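Local coordinates for ssDNA binding protein (Aeropyrum pernix, PDB 4PSN) that binds single-stranded DNA, probably entrapping it in a tunnel system that runs between the subunits of its four-chain assembly, at residues K61-D65 with V92-R96; I122-E127 with Y139-Y143; D147-L151 with R163-E168; T170-K175 with F198-V204. All blocks are in the same frame, centred on the assembly; numbering follows the deposited sequence. Where two conformers were deposited one is given.

Contact 1. Residues K61-D65 with V92-R96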
loop_
_atom_site.group_PDB
_atom_site.type_symbol
_atom_site.label_atom_id
_atom_site.label_comp_id
_atom_site.label_asym_id
_atom_site.label_seq_id
_atom_site.Cartn_x
_atom_site.Cartn_y
_atom_site.Cartn_z
ATOM N N LYS C 61 12.219 -10.465 -24.132
ATOM C CA LYS C 61 13.142 -9.423 -24.587
ATOM C C LYS C 61 14.129 -8.994 -23.503
ATOM O O LYS C 61 15.327 -8.858 -23.769
ATOM C CB LYS C 61 12.372 -8.199 -25.069
ATOM C CG LYS C 61 11.391 -8.495 -26.182
ATOM C CD LYS C 61 12.079 -8.358 -27.516
ATOM C CE LYS C 61 11.570 -9.391 -28.494
ATOM N NZ LYS C 61 10.200 -9.049 -28.965
ATOM N N LEU C 62 13.632 -8.766 -22.290
ATOM C CA LEU C 62 14.501 -8.298 -21.221
ATOM C C LEU C 62 14.972 -9.505 -20.456
ATOM O O LEU C 62 15.868 -9.417 -19.623
ATOM C CB LEU C 62 13.748 -7.340 -20.296
ATOM C CG LEU C 62 13.304 -6.012 -20.908
ATOM C CD1 LEU C 62 12.508 -5.205 -19.886
ATOM C CD2 LEU C 62 14.531 -5.220 -21.359
ATOM N N LYS C 63 14.341 -10.636 -20.750
ATOM C CA LYS C 63 14.651 -11.893 -20.087
ATOM C C LYS C 63 14.616 -11.753 -18.570
ATOM O O LYS C 63 15.555 -12.169 -17.893
ATOM C CB LYS C 63 16.024 -12.415 -20.529
ATOM C CG LYS C 63 16.191 -12.480 -22.042
ATOM C CD LYS C 63 16.669 -13.841 -22.514
ATOM C CE LYS C 63 16.055 -14.180 -23.878
ATOM N NZ LYS C 63 16.554 -15.468 -24.455
ATOM N N ALA C 64 13.540 -11.178 -18.033
ATOM C CA ALA C 64 13.389 -11.097 -16.571
ATOM C C ALA C 64 13.073 -12.473 -15.993
ATOM O O ALA C 64 12.294 -13.221 -16.564
ATOM C CB ALA C 64 12.296 -10.111 -16.183
ATOM N N ASP C 65 13.685 -12.803 -14.860
ATOM C CA ASP C 65 13.342 -14.012 -14.123
ATOM C C ASP C 65 12.060 -13.743 -13.340
ATOM O O ASP C 65 11.778 -12.593 -12.992
ATOM C CB ASP C 65 14.475 -14.365 -13.158
ATOM C CG ASP C 65 14.243 -15.680 -12.438
ATOM O OD1 ASP C 65 14.384 -16.741 -13.088
ATOM O OD2 ASP C 65 13.933 -15.655 -11.224
ATOM N N VAL C 92 9.819 0.822 -18.460
ATOM C CA VAL C 92 9.986 -0.379 -17.662
ATOM C C VAL C 92 11.320 -0.295 -16.941
ATOM O O VAL C 92 12.317 0.123 -17.519
ATOM C CB VAL C 92 9.909 -1.658 -18.529
ATOM C CG1 VAL C 92 10.323 -2.878 -17.717
ATOM C CG2 VAL C 92 8.495 -1.853 -19.088
ATOM N N GLU C 93 11.317 -0.636 -15.659
ATOM C CA GLU C 93 12.547 -0.748 -14.897
ATOM C C GLU C 93 12.688 -2.193 -14.455
ATOM O O GLU C 93 11.699 -2.876 -14.216
ATOM C CB GLU C 93 12.527 0.186 -13.689
ATOM C CG GLU C 93 12.567 1.672 -14.062
ATOM C CD GLU C 93 12.048 2.560 -12.940
ATOM O OE1 GLU C 93 10.809 2.727 -12.838
ATOM O OE2 GLU C 93 12.876 3.076 -12.151
ATOM N N LEU C 94 13.923 -2.657 -14.359
ATOM C CA LEU C 94 14.183 -4.020 -13.958
ATOM C C LEU C 94 15.342 -4.054 -12.976
ATOM O O LEU C 94 16.337 -3.333 -13.135
ATOM C CB LEU C 94 14.495 -4.882 -15.191
ATOM C CG LEU C 94 14.997 -6.309 -14.962
ATOM C CD1 LEU C 94 13.906 -7.176 -14.368
ATOM C CD2 LEU C 94 15.526 -6.902 -16.286
ATOM N N TRP C 95 15.203 -4.905 -11.969
ATOM C CA TRP C 95 16.240 -5.124 -10.987
ATOM C C TRP C 95 16.451 -6.632 -10.915
ATOM O O TRP C 95 15.496 -7.398 -10.722
ATOM C CB TRP C 95 15.789 -4.604 -9.610
ATOM C CG TRP C 95 15.595 -3.108 -9.463
ATOM C CD1 TRP C 95 16.478 -2.226 -8.903
ATOM C CD2 TRP C 95 14.426 -2.337 -9.810
ATOM N NE1 TRP C 95 15.945 -0.952 -8.906
ATOM C CE2 TRP C 95 14.687 -0.996 -9.447
ATOM C CE3 TRP C 95 13.189 -2.650 -10.391
ATOM C CZ2 TRP C 95 13.760 0.038 -9.657
ATOM C CZ3 TRP C 95 12.268 -1.627 -10.595
ATOM C CH2 TRP C 95 12.561 -0.297 -10.230
ATOM N N ARG C 96 17.693 -7.072 -11.071
ATOM C CA ARG C 96 17.951 -8.507 -11.064
ATOM C C ARG C 96 18.318 -9.048 -9.684
ATOM O O ARG C 96 19.151 -8.485 -8.981
ATOM C CB ARG C 96 19.025 -8.859 -12.092
ATOM C CG ARG C 96 18.595 -8.534 -13.509
ATOM C CD ARG C 96 19.415 -9.300 -14.503
ATOM N NE ARG C 96 19.083 -8.947 -15.876
ATOM C CZ ARG C 96 18.129 -9.531 -16.595
ATOM N NH1 ARG C 96 17.382 -10.493 -16.068
ATOM N NH2 ARG C 96 17.922 -9.140 -17.847
#
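R96 and L62 meet where the turn that ends helix 40-61 packs on strand 83-97, one edge strand of an antiparallel sheet of three strands within the chain. Two kinds of interaction hold the segments together: a polar grip by the arginine and a row of apolar side chains beneath it. The guanidinium of R96 reaches two successive carbonyls just past the end of helix 40-61. R96 NH2 donates to L62 O at 2.7 Å, nearly in line with the C=O but bent at the hydrogen (149°), and R96 NH1 donates to K63 O at 3.1 Å, here from above the carbonyl plane. Both oxygens lie near the guanidinium plane, at its edge, so the pair of bonds fixes the rotation of the group. K63, with positive phi (52°), is where the chain leaves helical geometry. A long, weak ion pair with D68 also reaches NH1. The apolar part follows the strand: L62 CD1 touches V92 CG1 at 3.9 Å, and A64 CB meets L94 CD1 at 3.8 Å. V92 also leans on L57 and L58 of helix 40-61. At this edge the sheet runs on into another chain, since W95 and R96 pair antiparallel with a strand of the second subunit; I106 of that subunit packs on L62. L94 joins the two parts of the contact: with CG anti to the backbone N (chi1 171°), its two methyls divide the work, CD1 going to A64 while CD2 lies 3.6 Å above the plane of the R96 guanidinium, over its centre.

Contact 2. Residues I122-E127 with Y139-Y143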
loop_
_atom_site.group_PDB
_atom_site.type_symbol
_atom_site.label_atom_id
_atom_site.label_comp_id
_atom_site.label_asym_id
_atom_site.label_seq_id
_atom_site.Cartn_x
_atom_site.Cartn_y
_atom_site.Cartn_z
ATOM N N ILE C 122 27.975 7.333 15.995
ATOM C CA ILE C 122 28.245 7.577 14.574
ATOM C C ILE C 122 29.311 8.680 14.464
ATOM O O ILE C 122 29.178 9.734 15.085
ATOM C CB ILE C 122 26.995 8.061 13.806
ATOM C CG1 ILE C 122 25.840 7.071 13.969
ATOM C CG2 ILE C 122 27.342 8.258 12.314
ATOM C CD1 ILE C 122 24.504 7.600 13.475
ATOM N N ARG C 123 30.363 8.439 13.692
ATOM C CA ARG C 123 31.423 9.437 13.548
ATOM C C ARG C 123 31.224 10.280 12.296
ATOM O O ARG C 123 31.381 9.786 11.193
ATOM C CB ARG C 123 32.807 8.779 13.499
ATOM C CG ARG C 123 33.957 9.786 13.629
ATOM C CD ARG C 123 34.143 10.283 15.043
ATOM N NE ARG C 123 34.971 11.497 15.073
ATOM C CZ ARG C 123 35.136 12.267 16.140
ATOM N NH1 ARG C 123 34.516 11.958 17.280
ATOM N NH2 ARG C 123 35.896 13.365 16.064
ATOM N N PHE C 124 30.903 11.556 12.482
ATOM C CA PHE C 124 30.744 12.482 11.379
ATOM C C PHE C 124 31.985 13.364 11.276
ATOM O O PHE C 124 32.706 13.559 12.261
ATOM C CB PHE C 124 29.500 13.372 11.596
ATOM C CG PHE C 124 28.187 12.605 11.599
ATOM C CD1 PHE C 124 27.636 12.141 10.409
ATOM C CD2 PHE C 124 27.508 12.353 12.788
ATOM C CE1 PHE C 124 26.425 11.446 10.393
ATOM C CE2 PHE C 124 26.298 11.641 12.784
ATOM C CZ PHE C 124 25.758 11.186 11.583
ATOM N N THR C 125 32.234 13.888 10.081
ATOM C CA THR C 125 33.230 14.942 9.885
ATOM C C THR C 125 32.510 16.163 9.292
ATOM O O THR C 125 31.360 16.067 8.900
ATOM C CB THR C 125 34.366 14.476 8.957
ATOM O OG1 THR C 125 33.840 14.175 7.657
ATOM C CG2 THR C 125 35.070 13.220 9.533
ATOM N N VAL C 126 33.167 17.310 9.237
ATOM C CA VAL C 126 32.524 18.515 8.729
ATOM C C VAL C 126 33.500 19.307 7.894
ATOM O O VAL C 126 34.718 19.128 8.001
ATOM C CB VAL C 126 32.028 19.461 9.858
ATOM C CG1 VAL C 126 30.971 18.778 10.729
ATOM C CG2 VAL C 126 33.194 19.962 10.689
ATOM N N GLU C 127 32.957 20.187 7.066
ATOM C CA GLU C 127 33.774 21.151 6.346
ATOM C C GLU C 127 32.995 22.452 6.317
ATOM O O GLU C 127 31.794 22.446 5.998
ATOM C CB GLU C 127 34.052 20.657 4.923
ATOM C CG GLU C 127 35.302 21.259 4.295
ATOM C CD GLU C 127 36.576 20.928 5.074
ATOM O OE1 GLU C 127 37.115 21.829 5.760
ATOM O OE2 GLU C 127 37.040 19.766 4.996
ATOM N N TYR C 139 28.288 24.612 8.153
ATOM C CA TYR C 139 29.179 23.496 7.854
ATOM C C TYR C 139 28.415 22.424 7.120
ATOM O O TYR C 139 27.248 22.153 7.430
ATOM C CB TYR C 139 29.729 22.862 9.144
ATOM C CG TYR C 139 30.535 23.800 9.976
ATOM C CD1 TYR C 139 31.928 23.814 9.906
ATOM C CD2 TYR C 139 29.908 24.682 10.829
ATOM C CE1 TYR C 139 32.670 24.685 10.671
ATOM C CE2 TYR C 139 30.629 25.543 11.587
ATOM C CZ TYR C 139 32.009 25.552 11.504
ATOM O OH TYR C 139 32.712 26.434 12.282
ATOM N N ARG C 140 29.070 21.810 6.142
ATOM C CA ARG C 140 28.586 20.548 5.603
ATOM C C ARG C 140 28.976 19.399 6.534
ATOM O O ARG C 140 30.071 19.391 7.104
ATOM C CB ARG C 140 29.192 20.278 4.223
ATOM C CG ARG C 140 28.556 21.056 3.076
ATOM C CD ARG C 140 29.045 20.512 1.728
ATOM N NE ARG C 140 30.426 20.034 1.816
ATOM C CZ ARG C 140 31.501 20.775 1.549
ATOM N NH1 ARG C 140 31.362 22.039 1.163
ATOM N NH2 ARG C 140 32.725 20.253 1.667
ATOM N N ILE C 141 28.078 18.436 6.688
ATOM C CA ILE C 141 28.373 17.230 7.453
ATOM C C ILE C 141 28.581 16.072 6.486
ATOM O O ILE C 141 27.835 15.922 5.528
ATOM C CB ILE C 141 27.230 16.890 8.412
ATOM C CG1 ILE C 141 26.932 18.081 9.335
ATOM C CG2 ILE C 141 27.587 15.681 9.258
ATOM C CD1 ILE C 141 25.706 17.865 10.226
HETATM N N MSE C 142 29.604 15.263 6.745
HETATM C CA MSE C 142 29.921 14.105 5.935
HETATM C C MSE C 142 29.943 12.835 6.763
HETATM O O MSE C 142 30.262 12.857 7.946
HETATM C CB MSE C 142 31.321 14.298 5.382
HETATM C CG MSE C 142 31.807 15.675 5.672
HETATM SE SE MSE C 142 31.852 16.665 4.041
HETATM C CE MSE C 142 33.530 15.932 3.450
ATOM N N TYR C 143 29.633 11.729 6.104
ATOM C CA TYR C 143 29.726 10.400 6.669
ATOM C C TYR C 143 30.349 9.547 5.555
ATOM O O TYR C 143 29.893 9.590 4.409
ATOM C CB TYR C 143 28.334 9.860 7.046
ATOM C CG TYR C 143 28.439 8.556 7.794
ATOM C CD1 TYR C 143 29.143 8.497 8.990
ATOM C CD2 TYR C 143 27.896 7.373 7.285
ATOM C CE1 TYR C 143 29.282 7.318 9.679
ATOM C CE2 TYR C 143 28.030 6.163 7.982
ATOM C CZ TYR C 143 28.726 6.158 9.184
ATOM O OH TYR C 143 28.897 5.012 9.912
#
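T125 and M142, a selenomethionine, form a hydrogen-bonded antiparallel pair in the hairpin of strands 125-131 and 137-143, and E127 with R140 forms the next. Each pair satisfies two amides and two carbonyls: T125 N gives to M142 O (3.1 Å) and M142 N to T125 O (2.9 Å), while E127 N gives to R140 O and R140 N to E127 O (2.8 Å). Between them V126 and I141 make a non-hydrogen-bonded pair, and V126 CA approaches R140 O at 3.1 Å in a CA-H...O contact. E127 and R140 share a face, yet E127 OE2 stays 5.5 Å from R140 NH2; it is E127 CB that NH2 touches. Before the strand, the I122 CG2 methyl meets Y143 CE1 at 3.4 Å, and R123 O lies at the edge of the tyrosine ring. With CG anti to its backbone N (chi1 -173°), Y143 swings its ring along toward I122 and R123; its hydroxyl bonds E56 of the second subunit. Y139 OH is taken by D187, and F124 N by S195 OG. The F124 ring carries M142 O at its edge, and F124 CD1 meets I141 CG2 at 3.7 Å. The hairpin forms one outer end of the C-terminal sheet, strand 125-131 being the edge strand within the chain: helix 186-198 lies against V126 and I141, and strand 146-155 continues the sheet beyond strand 137-143.

Contact 3. Residues D147-L151 with R163-E168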
loop_
_atom_site.group_PDB
_atom_site.type_symbol
_atom_site.label_atom_id
_atom_site.label_comp_id
_atom_site.label_asym_id
_atom_site.label_seq_id
_atom_site.Cartn_x
_atom_site.Cartn_y
_atom_site.Cartn_z
ATOM N N ASP C 147 28.778 13.887 1.394
ATOM C CA ASP C 147 27.914 14.911 1.990
ATOM C C ASP C 147 26.582 14.305 2.447
ATOM O O ASP C 147 25.863 13.709 1.646
ATOM C CB ASP C 147 27.645 16.043 0.989
ATOM C CG ASP C 147 28.918 16.767 0.561
ATOM O OD1 ASP C 147 29.936 16.641 1.265
ATOM O OD2 ASP C 147 28.903 17.467 -0.476
ATOM N N VAL C 148 26.246 14.422 3.729
ATOM C CA VAL C 148 24.978 13.826 4.184
ATOM C C VAL C 148 24.131 14.855 4.949
ATOM O O VAL C 148 23.004 14.567 5.356
ATOM C CB VAL C 148 25.208 12.578 5.084
ATOM C CG1 VAL C 148 25.867 11.420 4.293
ATOM C CG2 VAL C 148 26.039 12.970 6.326
ATOM N N GLY C 149 24.650 16.059 5.132
ATOM C CA GLY C 149 23.916 17.011 5.956
ATOM C C GLY C 149 24.555 18.368 6.132
ATOM O O GLY C 149 25.494 18.727 5.432
ATOM N N ALA C 150 24.037 19.133 7.088
ATOM C CA ALA C 150 24.533 20.474 7.339
ATOM C C ALA C 150 24.252 20.877 8.770
ATOM O O ALA C 150 23.320 20.374 9.399
ATOM C CB ALA C 150 23.891 21.491 6.381
ATOM N N LEU C 151 25.040 21.825 9.251
ATOM C CA LEU C 151 24.945 22.264 10.618
ATOM C C LEU C 151 25.052 23.763 10.547
ATOM O O LEU C 151 25.789 24.276 9.726
ATOM C CB LEU C 151 26.154 21.710 11.355
ATOM C CG LEU C 151 26.247 21.966 12.835
ATOM C CD1 LEU C 151 25.881 20.689 13.542
ATOM C CD2 LEU C 151 27.655 22.374 13.168
ATOM N N ARG C 163 22.397 23.863 15.495
ATOM C CA ARG C 163 21.350 22.952 15.029
ATOM C C ARG C 163 21.729 22.401 13.669
ATOM O O ARG C 163 22.623 22.923 13.023
ATOM C CB ARG C 163 19.953 23.606 14.998
ATOM C CG ARG C 163 19.840 24.976 14.362
ATOM C CD ARG C 163 20.457 26.029 15.279
ATOM N NE ARG C 163 19.998 27.387 15.011
ATOM C CZ ARG C 163 20.809 28.434 14.894
ATOM N NH1 ARG C 163 20.306 29.640 14.661
ATOM N NH2 ARG C 163 22.127 28.278 15.009
ATOM N N GLY C 164 21.071 21.343 13.236
ATOM C CA GLY C 164 21.458 20.753 11.971
ATOM C C GLY C 164 20.724 19.469 11.725
ATOM O O GLY C 164 19.819 19.121 12.474
ATOM N N ALA C 165 21.121 18.760 10.670
ATOM C CA ALA C 165 20.417 17.564 10.267
ATOM C C ALA C 165 21.336 16.730 9.383
ATOM O O ALA C 165 22.172 17.293 8.689
ATOM C CB ALA C 165 19.162 17.959 9.474
ATOM N N VAL C 166 21.167 15.402 9.410
ATOM C CA VAL C 166 21.805 14.513 8.428
ATOM C C VAL C 166 20.762 13.524 7.918
ATOM O O VAL C 166 19.761 13.246 8.591
ATOM C CB VAL C 166 23.009 13.731 9.027
ATOM C CG1 VAL C 166 24.120 14.697 9.513
ATOM C CG2 VAL C 166 22.554 12.853 10.162
ATOM N N VAL C 167 20.983 12.991 6.728
ATOM C CA VAL C 167 20.052 12.029 6.152
ATOM C C VAL C 167 20.613 10.607 6.203
ATOM O O VAL C 167 19.865 9.638 6.086
ATOM C CB VAL C 167 19.700 12.383 4.697
ATOM C CG1 VAL C 167 19.084 13.762 4.632
ATOM C CG2 VAL C 167 20.946 12.292 3.811
ATOM N N GLU C 168 21.926 10.489 6.378
ATOM C CA GLU C 168 22.580 9.179 6.469
ATOM C C GLU C 168 23.552 9.245 7.626
ATOM O O GLU C 168 24.084 10.314 7.904
ATOM C CB GLU C 168 23.377 8.872 5.192
ATOM C CG GLU C 168 22.521 8.639 3.946
ATOM C CD GLU C 168 23.361 8.606 2.667
ATOM O OE1 GLU C 168 24.615 8.615 2.762
ATOM O OE2 GLU C 168 22.770 8.576 1.568
#
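V148 sets CG1 anti to its carbonyl carbon (chi1 -65°), which brings that methyl against E168, while CG2, between the backbone N and the carbonyl carbon, is left beside V166. This is the antiparallel hairpin of strands 146-155 and 159-166, in the middle of the C-terminal sheet; on its other side strand 146-155 carries a classic beta bulge against strand 137-143, V148 and G149 both facing I141. V148 CG1 comes within 3.4 Å of E168 OE1, the two side chains crossing at about a right angle. V148 CG2 and V166 CG1 are 4.1 Å apart on side chains that lie alongside each other and point the same way. The backbone bonds follow the register. V167 N donates to V148 O at 2.9 Å, and A150 and A165 exchange a pair of bonds as a hydrogen-bonded pair. Two glycines sit in the flanking non-hydrogen-bonded pairs, G149 opposite V166 and G164 opposite L151. Both are almost fully extended, and the CA atoms come as close as 4.1 Å for G149 and V166 and 4.0 Å for L151 and G164, which leaves no room for a side chain at either glycine. A150 and A165 turn to the face covered by helix 206-218, whereas L151 and V166 belong to the face that packs on F198 of helix 186-198. E168 lies beside F55 of the second subunit, and R163, whose NH2 is bonded to T154, packs on R176 of the third. G149 CA also makes a CA-H...O contact with A165 O at 3.3 Å.

Contact 4. Residues T170-K175 with F198-V204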
loop_
_atom_site.group_PDB
_atom_site.type_symbol
_atom_site.label_atom_id
_atom_site.label_comp_id
_atom_site.label_asym_id
_atom_site.label_seq_id
_atom_site.Cartn_x
_atom_site.Cartn_y
_atom_site.Cartn_z
ATOM N N THR C 170 21.319 7.476 9.085
ATOM C CA THR C 170 19.913 7.423 9.445
ATOM C C THR C 170 19.482 8.882 9.615
ATOM O O THR C 170 20.298 9.719 9.979
ATOM C CB THR C 170 19.686 6.608 10.738
ATOM O OG1 THR C 170 18.290 6.331 10.895
ATOM C CG2 THR C 170 20.223 7.355 11.972
ATOM N N PRO C 171 18.227 9.207 9.281
ATOM C CA PRO C 171 17.855 10.628 9.330
ATOM C C PRO C 171 17.766 11.169 10.765
ATOM O O PRO C 171 17.012 10.639 11.595
ATOM C CB PRO C 171 16.488 10.664 8.632
ATOM C CG PRO C 171 16.454 9.398 7.778
ATOM C CD PRO C 171 17.182 8.381 8.645
ATOM N N LEU C 172 18.535 12.224 11.032
ATOM C CA LEU C 172 18.660 12.801 12.375
ATOM C C LEU C 172 18.561 14.312 12.358
ATOM O O LEU C 172 19.119 14.978 11.489
ATOM C CB LEU C 172 20.003 12.436 13.005
ATOM C CG LEU C 172 20.262 10.954 13.245
ATOM C CD1 LEU C 172 21.722 10.753 13.619
ATOM C CD2 LEU C 172 19.342 10.441 14.348
ATOM N N LEU C 173 17.835 14.848 13.331
ATOM C CA LEU C 173 17.683 16.279 13.475
ATOM C C LEU C 173 18.262 16.732 14.809
ATOM O O LEU C 173 17.833 16.281 15.866
ATOM C CB LEU C 173 16.208 16.663 13.381
ATOM C CG LEU C 173 15.805 17.454 12.141
ATOM C CD1 LEU C 173 16.272 16.755 10.891
ATOM C CD2 LEU C 173 14.294 17.664 12.112
ATOM N N LEU C 174 19.256 17.605 14.752
ATOM C CA LEU C 174 19.802 18.201 15.961
ATOM C C LEU C 174 19.028 19.490 16.223
ATOM O O LEU C 174 19.133 20.443 15.453
ATOM C CB LEU C 174 21.295 18.489 15.785
ATOM C CG LEU C 174 22.016 19.166 16.950
ATOM C CD1 LEU C 174 22.157 18.207 18.119
ATOM C CD2 LEU C 174 23.384 19.686 16.499
ATOM N N LYS C 175 18.225 19.492 17.285
ATOM C CA LYS C 175 17.438 20.656 17.706
ATOM C C LYS C 175 18.333 21.745 18.294
ATOM O O LYS C 175 19.444 21.457 18.739
ATOM C CB LYS C 175 16.431 20.251 18.785
ATOM C CG LYS C 175 15.669 18.975 18.491
ATOM C CD LYS C 175 14.609 19.212 17.440
ATOM C CE LYS C 175 13.649 18.045 17.369
ATOM N NZ LYS C 175 12.314 18.495 16.909
ATOM N N PHE C 198 25.223 14.727 17.713
ATOM C CA PHE C 198 24.244 13.951 16.966
ATOM C C PHE C 198 23.874 12.633 17.634
ATOM O O PHE C 198 22.855 12.030 17.287
ATOM C CB PHE C 198 24.698 13.728 15.515
ATOM C CG PHE C 198 24.240 14.820 14.578
ATOM C CD1 PHE C 198 23.002 14.736 13.956
ATOM C CD2 PHE C 198 25.028 15.940 14.356
ATOM C CE1 PHE C 198 22.557 15.737 13.105
ATOM C CE2 PHE C 198 24.590 16.970 13.508
ATOM C CZ PHE C 198 23.350 16.866 12.882
ATOM N N SER C 199 24.686 12.184 18.591
ATOM C CA SER C 199 24.337 10.989 19.369
ATOM C C SER C 199 23.076 11.203 20.225
ATOM O O SER C 199 22.496 10.258 20.737
ATOM C CB SER C 199 25.509 10.558 20.262
ATOM O OG SER C 199 25.605 11.407 21.391
ATOM N N GLU C 200 22.662 12.453 20.390
ATOM C CA GLU C 200 21.438 12.759 21.134
ATOM C C GLU C 200 20.394 13.429 20.243
ATOM O O GLU C 200 19.382 13.949 20.721
ATOM C CB GLU C 200 21.753 13.666 22.323
ATOM C CG GLU C 200 22.597 12.999 23.392
ATOM C CD GLU C 200 22.773 13.867 24.625
ATOM O OE1 GLU C 200 23.263 15.014 24.492
ATOM O OE2 GLU C 200 22.411 13.399 25.726
ATOM N N ALA C 201 20.653 13.430 18.944
ATOM C CA ALA C 201 19.754 14.066 17.989
ATOM C C ALA C 201 18.437 13.277 17.877
ATOM O O ALA C 201 18.371 12.113 18.252
ATOM C CB ALA C 201 20.435 14.148 16.620
ATOM N N GLN C 202 17.412 13.899 17.315
ATOM C CA GLN C 202 16.117 13.241 17.159
ATOM C C GLN C 202 16.061 12.411 15.861
ATOM O O GLN C 202 16.472 12.878 14.803
ATOM C CB GLN C 202 15.014 14.314 17.142
ATOM C CG GLN C 202 13.608 13.756 17.033
ATOM C CD GLN C 202 12.532 14.838 16.915
ATOM O OE1 GLN C 202 12.624 15.743 16.090
ATOM N NE2 GLN C 202 11.507 14.737 17.748
ATOM N N ASN C 203 15.551 11.186 15.943
ATOM C CA ASN C 203 15.286 10.377 14.754
ATOM C C ASN C 203 14.022 10.846 14.046
ATOM O O ASN C 203 12.965 10.927 14.660
ATOM C CB ASN C 203 15.129 8.916 15.140
ATOM C CG ASN C 203 16.351 8.372 15.829
ATOM O OD1 ASN C 203 16.461 8.420 17.056
ATOM N ND2 ASN C 203 17.287 7.865 15.045
ATOM N N VAL C 204 14.135 11.162 12.762
ATOM C CA VAL C 204 13.006 11.696 12.013
ATOM C C VAL C 204 12.844 10.962 10.689
ATOM O O VAL C 204 13.651 10.104 10.336
ATOM C CB VAL C 204 13.199 13.202 11.722
ATOM C CG1 VAL C 204 13.217 14.005 13.033
ATOM C CG2 VAL C 204 14.477 13.420 10.939
HETATM O O HOH W 1 16.707 8.028 12.334
#
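F198 and L172 mark the tight inner side of this contact, where the short strand 202-203 adds to strand 172-180 as the last strand of the antiparallel C-terminal sheet within the chain. A type I turn from F198 to A201, closed by A201 N to F198 O, leads out of helix 186-198 into it. L174 CB sits over one face of the F198 ring in a CH-pi contact, 4.2 Å from its centroid, while L172 O lies at the ring edge and L172 CB meets F198 CD1 at 3.9 Å. A201 CB fills in against L172 CB. On the other face of the sheet V204 packs on L173, a contact seen here for one of the two modelled positions of L173. L173 and Q202 exchange two backbone bonds, and V204 N adds a third to P171 O.

Toward the subunit interfaces the contact is looser and polar. The K175 amine makes a salt bridge with E215 of the third subunit, and R211 of that chain packs on both K175 and Q202. At the other end N203 O accepts from R22 of the second subunit, and the L172 CD2 methyl lies beside N203 ND2. One water ties this end together: it donates to P171 O (2.7 Å), accepts from N203 ND2 (2.8 Å) and is bonded to T170 OG1 at 2.7 Å.

In the fold
Contacts 2, 3 and 4 are successive parts of one antiparallel sheet, while contact 1 belongs to the separate N-terminal sheet, about 36 to 38 Å away between centres and on the opposite side of the chain's centre. The centres of contacts 2 and 3 are about 8 Å apart, with I141 O probably bonded to V148 N. Contacts 3 and 4 lie about 9 Å apart between centres, joined by a probable hydrogen bond from L172 N to V166 O (2.9 Å). Contacts 2 and 4 do not share a strand but meet through F198, which touches I141 and F124. All four contacts touch the second subunit, contact 3 through E168.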